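PDB 6BZN: halogenase PltM, which halogenates phenolic compounds, accepting an unusually wide range of substrates and halides, and is a flavoprotein that binds FAD. Local coordinates for residues 286-289 against 293-296; 405-408 against 412-415; 164-169 against 175-180; 186-191 against 375-380; 93-98 against 102-107. All blocks are in the same frame, centred on the assembly; numbering follows the deposited sequence.

Contact 1. Residues 286-289 against 293-296; sequences RPTE and IEFR
The carboxylate of Glu294 lies flat against the loop, with Pro287 CB over one face, 3.4 Å from Glu294 CD, and the backbone N-H of Thr288 arriving above that same face. Thr288 N donates to Glu294 OE2 at 2.9 Å from 53° out of the plane. Glu289 N, also 2.9 Å from Glu294 OE2, takes the anti lone pair at the rim, so one oxygen receives two consecutive backbone N-H groups. The bend of Glu294 at chi2 (-68°) turns its acid back toward the loop. This is how the loop after strand 273-281 is fastened to the first turns of helix 291-301, close to where that helix starts. Pro287 and Glu294 both rest on Phe218 of strand 215-223, and the other oxygen, Glu294 OE1, is hydrogen-bonded to the hydroxyl of Tyr285. The second carboxylate, of Glu289, stands at 81° to the first, and Ile293 CG2 sits over its face, 3.5 Å from Glu289 CD. The two acids approach to 4.6 Å between Glu289 OE2 and Glu294 OE2. Lys297 forms salt bridges with both oxygens and would be expected to offset the like charges.

Contact 2. Residues 405-408 against 412-415; sequences EAFS and LWNV
Glu405 O, with Leu412 CD2 lying 4.3 Å away across the contact, accepts the backbone N-H of Ser408 at 3.2 Å, and Ser408 OG also comes within 3.0 Å of Glu405 O, although that hydroxyl proton has another acceptor within reach. The carbonyl lies near the C-terminal part of helix 383-406, before the short turn into helix 410-441; the contact is the inner corner between these two consecutive helices. Two groups of contacts fill the corner. In the first, Leu412 CD2 packs on Ala406 CA and also comes near Ser408 OG. In the second, the indole of Trp413 is wedged against both Ala406 and Phe407, its CG swung opposite the main-chain nitrogen (chi1 177°) and the six-membered ring carried back over the preceding helix. Ala406 CB meets Trp413 CE3 at 3.7 Å. The phenyl and indole point the same way, side by side, with planes at 51° and centroids 5.4 Å apart, neither stacked nor perpendicular. Phe112, Phe350 and Trp416 also bear on Trp413, while Met478 of helix 465-483 touches both Ala406 and Leu412. With an alanine at Trp413, the CD1-CE1 edge of Phe407 and the methyl of Ala406 would probably lose their shared partner, opening a gap in the corner. The junction is gripped further by Trp114 NE1, hydrogen-bonded to Phe407 O. At the aromatic meeting point, Phe407 CE1 lies 3.5 Å from Trp413 CZ3, which sits near the plane of the phenyl ring at its edge.

Contact 3. Residues 164-169 against 175-180; sequences IESISL and EVALSN
Glu165 and Ser166 both face Ala177, a classic beta bulge in an antiparallel hairpin, and hydrogen bonds continue on both sides of it. Glu165 N donates to Ala177 O at 2.8 Å, coming from above the carbonyl plane, while Ala177 N returns the bond to Ser166 O at 3.0 Å. Beyond the bulge the pairing becomes regular: Ser168 N reaches Glu175 O at 2.8 Å in an almost straight bond (176°), and Glu175 N bonds to Ser168 O. Glu175 O is satisfied a second time by a water that donates to it, and the same water is hydrogen-bonded to Ser166 OG at 2.8 Å and to Ser168 OG at 2.9 Å, tying two hydroxyls to one carbonyl. At the other end the extended Glu165 side chain runs past the end of the neighbouring strand to Ser179, and Ser179 OG donates to Glu165 OE1 at 2.8 Å, from the anti side but 33° out of the carboxylate plane. Chemistry differs on the opposite face, where Ile164 CG2 meets Val176 CG1 at 3.8 Å, with Ile167 and Leu178 beside them. Strand 173-178 is the middle of a three-stranded sheet, pairing next with strand 181-186. The apolar face lies over the parallel sheet, with Val176 on Ile27 and Ile167 on Ile29, while Leu199 of helix 198-203 also packs on Ile167.

Contact 4. Residues 186-191 against 375-380; sequences AAFIID and NRWQRE
Trp377 presses its indole against Ala187 and Phe188, and all of the contact between the two segments is gathered there. Ala187 CB sits over one face of the indole, offset toward the rim and 3.6 Å from Trp377 CZ2. Phe188 CD1 comes to 3.3 Å from Trp377 CZ3, a close approach, yet the two rings, slid apart, overlap little: their planes differ by 29° and the centroids stand 5.0 Å from each other. Phe188 reaches across because its CG swings away from the main-chain nitrogen (chi1 -162°). Ala187 O, also over an indole face, is hydrogen-bonded to Arg335. By contrast, Arg376 and Gln378, on either side of Trp377 in the chain, are exposed and touch nothing of 186-191. A serine in place of Trp377 would probably leave Ala187 and one side of Phe188 without cover, opening a gap where the loop meets the sheet. Ala371 and Ala372 of helix 352-374 complete the bed of the indole. Strand 188-191 hydrogen-bonds to strand 24-29 in the parallel sheet, an arrangement consistent with the Rossmann-type FAD-binding fold, and Ala187 lies about 5 Å, side chain to side chain, from Asp25, a calcium ligand.

Contact 5. Residues 93-98 against 102-107; sequences DKIIQH and SACGIK
Cys104 packs its SG against both Ile95 and Ile96, and it has more surface buried here than any other residue of the contact. Its chi1 of 72° holds the sulfur between the backbone nitrogen and the carbonyl carbon, facing the helix. Ile95 CG2 lies 3.6 Å from Cys104 SG, and Ile96 CD1 approaches the same sulfur at 3.8 Å. Ile95 is the second large contributor. With CG1 lying beside the backbone nitrogen (chi1 -69°), its CG2 branch is turned to the strand and serves two neighbours at once, since that methyl also comes to 3.5 Å from Ala103 CB. Ile96 is the third, and it works differently: its side chain folds over at chi2 (-61°), bringing CD1 not only to the sulfur but to within 3.9 Å of Cys104 O. Both isoleucines, adjacent in the helix, thus touch the thiol from directions about a right angle apart, and packing alone joins the segments. Ile95 also touches Ala136 and Leu138 of strand 134-138 and Ile143 of helix 140-153, while Ile96 and Ile106 meet His266. Backbone bonds from Ala103 to Phe139 and from Gly105 to His137 pair the segment with strand 134-138 and the residue after it. The result is a short helix laid on a two-stranded antiparallel sheet; both segments belong to the sequence matched to the tryptophan halogenase family, and the Ile95 side chain lies about 9 Å from those of Ile33 and Arg140 of the FAD site.

In the fold
The five contacts compare buried packing with surface bonding in one chain. Contacts 2, 4 and 5 are buried and apolar, with aromatic rings in the first two and aliphatic groups against a thiol in the third. Contact 1 lies at the surface and works through a carboxylate; contact 3 is partly buried and mixes sheet bonding with one apolar face. Contacts 3 and 4 share a border: Ile189 of strand 188-191 packs against Leu169, Val176 and Ile167, so the hairpin and the parallel sheet meet there. The rest stand apart, with contact 2 on the other side of the chain's centre from contacts 3 and 4, its centre about 48 Å from that of contact 3.

Contact 1. Residues 286-289 against 293-296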
# COMPACT_ATOMS: atom_id res chain seq x y z
N ARG A 286 3.30 -24.23 -0.37
CA ARG A 286 1.84 -24.10 -0.31
C ARG A 286 1.37 -24.61 1.04
O ARG A 286 1.59 -25.77 1.36
CB ARG A 286 1.15 -24.87 -1.44
CG ARG A 286 1.12 -24.13 -2.77
CD ARG A 286 0.37 -24.89 -3.84
NE ARG A 286 0.85 -24.51 -5.17
CZ ARG A 286 0.43 -23.46 -5.89
NH1 ARG A 286 -0.52 -22.63 -5.44
NH2 ARG A 286 0.97 -23.24 -7.08
N PRO A 287 0.72 -23.75 1.85
CA PRO A 287 0.22 -24.26 3.12
C PRO A 287 -0.90 -25.29 2.91
O PRO A 287 -1.63 -25.23 1.93
CB PRO A 287 -0.32 -23.00 3.80
CG PRO A 287 -0.73 -22.13 2.67
CD PRO A 287 0.31 -22.35 1.62
N THR A 288 -1.00 -26.23 3.84
CA THR A 288 -2.00 -27.31 3.78
C THR A 288 -2.93 -27.39 4.98
O THR A 288 -3.97 -28.04 4.89
CB THR A 288 -1.31 -28.68 3.65
OG1 THR A 288 -0.29 -28.80 4.65
CG2 THR A 288 -0.69 -28.82 2.29
N GLU A 289 -2.58 -26.74 6.09
CA GLU A 289 -3.31 -26.95 7.35
C GLU A 289 -3.95 -25.65 7.82
O GLU A 289 -3.80 -24.61 7.19
CB GLU A 289 -2.36 -27.51 8.39
CG GLU A 289 -1.71 -28.82 7.94
CD GLU A 289 -0.93 -29.48 9.04
OE1 GLU A 289 -1.55 -30.10 9.93
OE2 GLU A 289 0.32 -29.36 9.03
N ILE A 293 -2.14 -23.78 12.83
CA ILE A 293 -1.15 -24.86 12.64
C ILE A 293 -0.01 -24.38 11.72
O ILE A 293 1.16 -24.61 12.01
CB ILE A 293 -1.81 -26.17 12.11
CG1 ILE A 293 -2.77 -26.74 13.18
CG2 ILE A 293 -0.75 -27.21 11.75
CD1 ILE A 293 -3.83 -27.66 12.61
N GLU A 294 -0.36 -23.70 10.64
CA GLU A 294 0.66 -23.12 9.75
C GLU A 294 1.53 -22.10 10.50
O GLU A 294 2.75 -22.07 10.31
CB GLU A 294 0.02 -22.49 8.51
CG GLU A 294 -0.61 -23.49 7.54
CD GLU A 294 0.41 -24.39 6.83
OE1 GLU A 294 1.57 -23.97 6.61
OE2 GLU A 294 0.03 -25.52 6.47
N PHE A 295 0.92 -21.31 11.38
CA PHE A 295 1.66 -20.34 12.18
C PHE A 295 2.69 -21.06 13.07
O PHE A 295 3.87 -20.72 13.06
CB PHE A 295 0.70 -19.48 13.02
CG PHE A 295 1.38 -18.38 13.80
CD1 PHE A 295 2.13 -17.40 13.15
CD2 PHE A 295 1.26 -18.31 15.19
CE1 PHE A 295 2.76 -16.40 13.86
CE2 PHE A 295 1.88 -17.30 15.91
CZ PHE A 295 2.63 -16.34 15.25
N ARG A 296 2.24 -22.09 13.78
CA ARG A 296 3.14 -22.86 14.64
C ARG A 296 4.26 -23.55 13.86
O ARG A 296 5.40 -23.57 14.33
CB ARG A 296 2.38 -23.89 15.49
CG ARG A 296 1.38 -23.29 16.48
CD ARG A 296 2.02 -22.43 17.57
NE ARG A 296 1.15 -21.32 17.96
CZ ARG A 296 1.47 -20.35 18.83
NH1 ARG A 296 2.64 -20.33 19.46
NH2 ARG A 296 0.58 -19.38 19.08

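Contact 2. Residues 405-408 against 412-415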
# COMPACT_ATOMS: atom_id res chain seq x y z
N GLU A 405 12.47 -13.24 -4.58
CA GLU A 405 13.66 -13.98 -4.99
C GLU A 405 14.87 -13.54 -4.16
O GLU A 405 15.68 -14.38 -3.75
CB GLU A 405 13.94 -13.78 -6.47
CG GLU A 405 15.14 -14.56 -7.01
CD GLU A 405 14.97 -16.07 -6.97
OE1 GLU A 405 13.82 -16.58 -6.92
OE2 GLU A 405 16.01 -16.76 -7.01
N ALA A 406 14.99 -12.24 -3.90
CA ALA A 406 16.05 -11.72 -3.06
C ALA A 406 15.98 -12.19 -1.60
O ALA A 406 16.99 -12.09 -0.89
CB ALA A 406 16.07 -10.20 -3.10
N PHE A 407 14.82 -12.68 -1.14
CA PHE A 407 14.72 -13.28 0.19
C PHE A 407 15.63 -14.49 0.41
O PHE A 407 15.81 -14.92 1.55
CB PHE A 407 13.29 -13.77 0.50
CG PHE A 407 12.22 -12.71 0.64
CD1 PHE A 407 12.48 -11.34 0.74
CD2 PHE A 407 10.89 -13.13 0.73
CE1 PHE A 407 11.43 -10.42 0.89
CE2 PHE A 407 9.85 -12.23 0.89
CZ PHE A 407 10.12 -10.87 0.95
N SER A 408 16.17 -15.09 -0.66
CA SER A 408 16.99 -16.32 -0.53
C SER A 408 18.30 -16.16 0.23
O SER A 408 18.86 -17.15 0.64
CB SER A 408 17.32 -16.91 -1.91
OG SER A 408 18.04 -15.97 -2.69
N LEU A 412 22.31 -10.75 -0.60
CA LEU A 412 21.53 -10.42 -1.79
C LEU A 412 20.40 -9.45 -1.42
O LEU A 412 20.21 -8.43 -2.11
CB LEU A 412 20.98 -11.69 -2.45
CG LEU A 412 20.08 -11.54 -3.68
CD1 LEU A 412 20.74 -10.74 -4.77
CD2 LEU A 412 19.68 -12.92 -4.18
N TRP A 413 19.68 -9.74 -0.34
CA TRP A 413 18.64 -8.83 0.13
C TRP A 413 19.21 -7.44 0.39
O TRP A 413 18.65 -6.43 -0.03
CB TRP A 413 17.90 -9.33 1.37
CG TRP A 413 16.92 -8.33 1.78
CD1 TRP A 413 17.05 -7.41 2.79
CD2 TRP A 413 15.69 -8.03 1.13
NE1 TRP A 413 15.96 -6.58 2.81
CE2 TRP A 413 15.11 -6.95 1.80
CE3 TRP A 413 15.02 -8.59 0.04
CZ2 TRP A 413 13.87 -6.41 1.43
CZ3 TRP A 413 13.79 -8.07 -0.33
CH2 TRP A 413 13.23 -6.98 0.36
N ASN A 414 20.34 -7.39 1.09
CA ASN A 414 20.96 -6.11 1.44
C ASN A 414 21.24 -5.30 0.18
O ASN A 414 20.87 -4.12 0.10
CB ASN A 414 22.23 -6.36 2.29
CG ASN A 414 22.94 -5.09 2.70
OD1 ASN A 414 22.39 -3.99 2.67
ND2 ASN A 414 24.21 -5.25 3.08
N VAL A 415 21.84 -5.92 -0.84
CA VAL A 415 22.10 -5.21 -2.09
C VAL A 415 20.78 -4.80 -2.75
O VAL A 415 20.58 -3.65 -3.14
CB VAL A 415 22.97 -6.02 -3.08
CG1 VAL A 415 23.23 -5.20 -4.32
CG2 VAL A 415 24.32 -6.39 -2.45

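Contact 3. Residues 164-169 against 175-180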
# COMPACT_ATOMS: atom_id res chain seq x y z
N ILE A 164 -26.55 -4.78 -3.14
CA ILE A 164 -26.68 -4.34 -4.52
C ILE A 164 -27.18 -5.54 -5.32
O ILE A 164 -26.54 -6.58 -5.32
CB ILE A 164 -25.33 -3.85 -5.10
CG1 ILE A 164 -24.91 -2.57 -4.40
CG2 ILE A 164 -25.44 -3.63 -6.60
CD1 ILE A 164 -23.43 -2.26 -4.53
N GLU A 165 -28.31 -5.37 -5.99
CA GLU A 165 -28.90 -6.43 -6.81
C GLU A 165 -28.42 -6.42 -8.25
O GLU A 165 -28.24 -7.47 -8.84
CB GLU A 165 -30.42 -6.33 -6.77
CG GLU A 165 -30.95 -6.51 -5.35
CD GLU A 165 -32.37 -7.04 -5.31
OE1 GLU A 165 -32.66 -7.82 -4.37
OE2 GLU A 165 -33.17 -6.69 -6.21
N SER A 166 -28.20 -5.23 -8.81
CA SER A 166 -27.59 -5.11 -10.14
C SER A 166 -27.07 -3.71 -10.37
O SER A 166 -27.51 -2.75 -9.72
CB SER A 166 -28.61 -5.44 -11.22
OG SER A 166 -29.69 -4.53 -11.15
N ILE A 167 -26.11 -3.60 -11.28
CA ILE A 167 -25.57 -2.32 -11.70
C ILE A 167 -25.69 -2.26 -13.21
O ILE A 167 -25.08 -3.07 -13.92
CB ILE A 167 -24.08 -2.16 -11.29
CG1 ILE A 167 -23.95 -2.27 -9.76
CG2 ILE A 167 -23.54 -0.82 -11.75
CD1 ILE A 167 -22.52 -2.45 -9.27
N SER A 168 -26.50 -1.31 -13.71
CA SER A 168 -26.70 -1.15 -15.15
C SER A 168 -25.90 0.04 -15.63
O SER A 168 -25.96 1.12 -15.04
CB SER A 168 -28.19 -0.97 -15.48
OG SER A 168 -28.89 -2.15 -15.10
N LEU A 169 -25.13 -0.15 -16.69
CA LEU A 169 -24.31 0.90 -17.26
C LEU A 169 -24.93 1.27 -18.60
O LEU A 169 -24.96 0.46 -19.52
CB LEU A 169 -22.88 0.41 -17.43
CG LEU A 169 -22.15 -0.03 -16.15
CD1 LEU A 169 -20.85 -0.75 -16.52
CD2 LEU A 169 -21.87 1.16 -15.25
N GLU A 175 -27.44 2.84 -13.20
CA GLU A 175 -28.58 2.55 -12.34
C GLU A 175 -28.26 1.37 -11.45
O GLU A 175 -27.91 0.30 -11.93
CB GLU A 175 -29.84 2.30 -13.18
CG GLU A 175 -31.07 2.07 -12.30
CD GLU A 175 -32.40 2.09 -13.06
OE1 GLU A 175 -32.46 2.60 -14.20
OE2 GLU A 175 -33.40 1.62 -12.48
N VAL A 176 -28.40 1.57 -10.14
CA VAL A 176 -28.09 0.53 -9.17
C VAL A 176 -29.39 0.13 -8.48
O VAL A 176 -30.07 0.98 -7.89
CB VAL A 176 -27.03 0.98 -8.14
CG1 VAL A 176 -26.73 -0.15 -7.15
CG2 VAL A 176 -25.75 1.42 -8.85
N ALA A 177 -29.73 -1.15 -8.58
CA ALA A 177 -30.88 -1.71 -7.89
C ALA A 177 -30.42 -2.23 -6.54
O ALA A 177 -29.33 -2.82 -6.44
CB ALA A 177 -31.49 -2.83 -8.72
N LEU A 178 -31.24 -2.01 -5.51
CA LEU A 178 -30.92 -2.35 -4.13
C LEU A 178 -32.03 -3.24 -3.55
O LEU A 178 -33.20 -3.03 -3.88
CB LEU A 178 -30.83 -1.06 -3.30
CG LEU A 178 -29.84 -0.01 -3.80
CD1 LEU A 178 -30.09 1.35 -3.16
CD2 LEU A 178 -28.42 -0.48 -3.54
N SER A 179 -31.68 -4.20 -2.70
CA SER A 179 -32.71 -5.04 -2.06
C SER A 179 -33.52 -4.17 -1.10
O SER A 179 -32.95 -3.38 -0.35
CB SER A 179 -32.09 -6.21 -1.29
OG SER A 179 -31.26 -6.99 -2.13
N ASN A 180 -34.85 -4.29 -1.16
CA ASN A 180 -35.76 -3.57 -0.26
C ASN A 180 -35.63 -2.03 -0.31
O ASN A 180 -35.74 -1.34 0.71
CB ASN A 180 -35.61 -4.09 1.19
CG ASN A 180 -35.92 -5.59 1.31
OD1 ASN A 180 -36.69 -6.15 0.53
ND2 ASN A 180 -35.32 -6.23 2.31
O HOH W 1 -29.58 -1.95 -12.27

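Contact 4. Residues 186-191 against 375-380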
# COMPACT_ATOMS: atom_id res chain seq x y z
N ALA A 186 -27.13 7.54 -11.19
CA ALA A 186 -26.06 8.51 -11.20
C ALA A 186 -25.45 8.67 -12.58
O ALA A 186 -25.73 7.89 -13.51
CB ALA A 186 -24.99 8.14 -10.19
N ALA A 187 -24.63 9.70 -12.73
CA ALA A 187 -23.88 9.90 -13.96
C ALA A 187 -22.69 8.95 -14.09
O ALA A 187 -22.24 8.67 -15.21
CB ALA A 187 -23.41 11.34 -14.09
N PHE A 188 -22.17 8.45 -12.96
CA PHE A 188 -20.88 7.76 -12.92
C PHE A 188 -20.79 6.89 -11.67
O PHE A 188 -21.34 7.25 -10.62
CB PHE A 188 -19.77 8.81 -12.88
CG PHE A 188 -18.40 8.31 -13.27
CD1 PHE A 188 -18.11 8.02 -14.59
CD2 PHE A 188 -17.38 8.23 -12.33
CE1 PHE A 188 -16.83 7.61 -14.97
CE2 PHE A 188 -16.10 7.84 -12.70
CZ PHE A 188 -15.82 7.52 -14.02
N ILE A 189 -20.09 5.77 -11.79
CA ILE A 189 -19.91 4.86 -10.64
C ILE A 189 -18.42 4.59 -10.42
O ILE A 189 -17.69 4.30 -11.36
CB ILE A 189 -20.77 3.57 -10.77
CG1 ILE A 189 -20.68 2.73 -9.49
CG2 ILE A 189 -20.40 2.71 -11.97
CD1 ILE A 189 -21.87 1.80 -9.30
N ILE A 190 -17.98 4.73 -9.18
CA ILE A 190 -16.60 4.45 -8.78
C ILE A 190 -16.59 3.22 -7.89
O ILE A 190 -17.28 3.20 -6.87
CB ILE A 190 -15.97 5.64 -8.05
CG1 ILE A 190 -15.92 6.84 -9.00
CG2 ILE A 190 -14.56 5.32 -7.55
CD1 ILE A 190 -15.59 8.15 -8.32
N ASP A 191 -15.84 2.20 -8.28
CA ASP A 191 -15.68 1.02 -7.47
C ASP A 191 -14.49 1.19 -6.54
O ASP A 191 -13.32 1.05 -6.96
CB ASP A 191 -15.49 -0.24 -8.31
CG ASP A 191 -15.69 -1.52 -7.51
OD1 ASP A 191 -15.48 -1.52 -6.27
OD2 ASP A 191 -16.08 -2.53 -8.13
N ASN A 375 -20.78 17.77 -18.51
CA ASN A 375 -21.68 16.68 -18.90
C ASN A 375 -21.16 15.86 -20.09
O ASN A 375 -21.89 15.57 -21.04
CB ASN A 375 -23.10 17.22 -19.16
CG ASN A 375 -24.14 16.10 -19.33
OD1 ASN A 375 -24.12 15.09 -18.62
ND2 ASN A 375 -25.04 16.29 -20.28
N ARG A 376 -19.88 15.50 -20.02
CA ARG A 376 -19.26 14.64 -21.01
C ARG A 376 -18.69 13.44 -20.27
O ARG A 376 -17.91 13.60 -19.34
CB ARG A 376 -18.15 15.38 -21.75
CG ARG A 376 -18.66 16.44 -22.72
CD ARG A 376 -17.64 17.55 -22.96
NE ARG A 376 -16.35 17.04 -23.45
CZ ARG A 376 -15.24 16.86 -22.73
NH1 ARG A 376 -15.17 17.15 -21.42
NH2 ARG A 376 -14.15 16.38 -23.33
N TRP A 377 -19.12 12.25 -20.68
CA TRP A 377 -18.74 11.01 -20.01
C TRP A 377 -18.24 10.00 -21.04
O TRP A 377 -19.00 9.18 -21.57
CB TRP A 377 -19.93 10.48 -19.23
CG TRP A 377 -20.38 11.42 -18.16
CD1 TRP A 377 -21.39 12.34 -18.23
CD2 TRP A 377 -19.80 11.56 -16.86
NE1 TRP A 377 -21.50 13.02 -17.04
CE2 TRP A 377 -20.54 12.57 -16.18
CE3 TRP A 377 -18.75 10.93 -16.19
CZ2 TRP A 377 -20.24 12.95 -14.87
CZ3 TRP A 377 -18.46 11.32 -14.88
CH2 TRP A 377 -19.20 12.31 -14.23
N GLN A 378 -16.95 10.08 -21.32
CA GLN A 378 -16.29 9.22 -22.29
C GLN A 378 -15.02 8.62 -21.70
O GLN A 378 -14.27 9.31 -21.00
CB GLN A 378 -15.94 10.02 -23.55
CG GLN A 378 -17.15 10.60 -24.28
CD GLN A 378 -17.95 9.53 -25.01
OE1 GLN A 378 -17.41 8.83 -25.86
NE2 GLN A 378 -19.23 9.39 -24.68
N ARG A 379 -14.78 7.35 -22.02
CA ARG A 379 -13.61 6.61 -21.54
C ARG A 379 -12.31 7.40 -21.68
O ARG A 379 -11.49 7.43 -20.75
CB ARG A 379 -13.49 5.28 -22.28
CG ARG A 379 -12.18 4.52 -22.08
CD ARG A 379 -12.21 3.13 -22.68
NE ARG A 379 -10.85 2.67 -22.96
CZ ARG A 379 -10.01 2.15 -22.06
NH1 ARG A 379 -10.37 1.99 -20.78
NH2 ARG A 379 -8.80 1.79 -22.43
N GLU A 380 -12.11 8.03 -22.84
CA GLU A 380 -10.85 8.72 -23.12
C GLU A 380 -10.53 9.84 -22.12
O GLU A 380 -9.36 10.11 -21.86
CB GLU A 380 -10.82 9.25 -24.57
CG GLU A 380 -9.43 9.63 -25.10
CD GLU A 380 -8.44 8.46 -25.27
OE1 GLU A 380 -8.83 7.27 -25.14
OE2 GLU A 380 -7.25 8.75 -25.54

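Contact 5. Residues 93-98 against 102-107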
# COMPACT_ATOMS: atom_id res chain seq x y z
N ASP A 93 1.02 11.79 15.28
CA ASP A 93 0.67 12.66 16.40
C ASP A 93 -0.69 13.32 16.15
O ASP A 93 -1.52 13.38 17.05
CB ASP A 93 1.79 13.68 16.70
CG ASP A 93 3.11 13.01 17.17
OD1 ASP A 93 3.09 11.88 17.72
OD2 ASP A 93 4.18 13.61 16.98
N LYS A 94 -0.94 13.72 14.91
CA LYS A 94 -2.25 14.25 14.55
C LYS A 94 -3.36 13.18 14.60
O LYS A 94 -4.47 13.51 14.96
CB LYS A 94 -2.26 14.92 13.18
CG LYS A 94 -1.29 16.09 13.00
CD LYS A 94 -1.67 17.31 13.83
CE LYS A 94 -0.83 18.51 13.40
NZ LYS A 94 -0.54 19.47 14.52
N ILE A 95 -3.06 11.93 14.22
CA ILE A 95 -4.04 10.83 14.38
C ILE A 95 -4.45 10.63 15.83
O ILE A 95 -5.64 10.55 16.14
CB ILE A 95 -3.51 9.50 13.81
CG1 ILE A 95 -3.43 9.60 12.28
CG2 ILE A 95 -4.39 8.31 14.23
CD1 ILE A 95 -2.64 8.48 11.64
N ILE A 96 -3.46 10.56 16.72
CA ILE A 96 -3.71 10.38 18.15
C ILE A 96 -4.59 11.52 18.66
O ILE A 96 -5.57 11.30 19.36
CB ILE A 96 -2.37 10.31 18.94
CG1 ILE A 96 -1.55 9.06 18.56
CG2 ILE A 96 -2.57 10.38 20.45
CD1 ILE A 96 -2.19 7.73 18.83
N GLN A 97 -4.26 12.74 18.25
CA GLN A 97 -4.95 13.95 18.72
C GLN A 97 -6.40 14.10 18.20
O GLN A 97 -7.28 14.50 18.95
CB GLN A 97 -4.11 15.17 18.34
CG GLN A 97 -4.69 16.52 18.68
CD GLN A 97 -3.79 17.67 18.26
OE1 GLN A 97 -2.61 17.48 17.91
NE2 GLN A 97 -4.33 18.88 18.31
N HIS A 98 -6.63 13.76 16.94
CA HIS A 98 -7.92 14.02 16.29
C HIS A 98 -8.78 12.82 15.99
O HIS A 98 -10.00 12.96 15.98
CB HIS A 98 -7.71 14.77 14.98
CG HIS A 98 -7.08 16.11 15.17
ND1 HIS A 98 -7.80 17.20 15.59
CD2 HIS A 98 -5.80 16.52 15.02
CE1 HIS A 98 -6.99 18.25 15.68
NE2 HIS A 98 -5.77 17.86 15.33
N SER A 102 -6.21 5.29 20.27
CA SER A 102 -6.06 3.90 19.83
C SER A 102 -5.89 3.75 18.31
O SER A 102 -5.72 2.64 17.82
CB SER A 102 -7.24 3.08 20.32
OG SER A 102 -7.25 2.99 21.74
N ALA A 103 -5.91 4.86 17.57
CA ALA A 103 -6.06 4.80 16.11
C ALA A 103 -4.78 4.51 15.32
O ALA A 103 -4.85 4.20 14.13
CB ALA A 103 -6.72 6.07 15.60
N CYS A 104 -3.62 4.58 15.97
CA CYS A 104 -2.38 4.23 15.30
C CYS A 104 -1.26 3.86 16.24
O CYS A 104 -1.27 4.16 17.44
CB CYS A 104 -1.91 5.35 14.38
SG CYS A 104 -1.28 6.80 15.24
N GLY A 105 -0.31 3.14 15.66
CA GLY A 105 1.03 3.03 16.19
C GLY A 105 1.95 3.94 15.37
O GLY A 105 1.51 4.69 14.50
N ILE A 106 3.24 3.82 15.64
CA ILE A 106 4.26 4.65 15.01
C ILE A 106 5.23 3.81 14.20
O ILE A 106 5.44 2.63 14.49
CB ILE A 106 5.00 5.48 16.08
CG1 ILE A 106 5.73 6.65 15.47
CG2 ILE A 106 5.94 4.63 16.91
CD1 ILE A 106 6.14 7.69 16.49
N LYS A 107 5.79 4.40 13.15
CA LYS A 107 6.92 3.79 12.47
C LYS A 107 7.96 4.81 12.09
O LYS A 107 7.65 5.89 11.56
CB LYS A 107 6.50 2.95 11.25
CG LYS A 107 5.66 3.70 10.25
CD LYS A 107 5.49 2.94 8.93
CE LYS A 107 6.76 2.83 8.09
NZ LYS A 107 6.83 3.76 6.93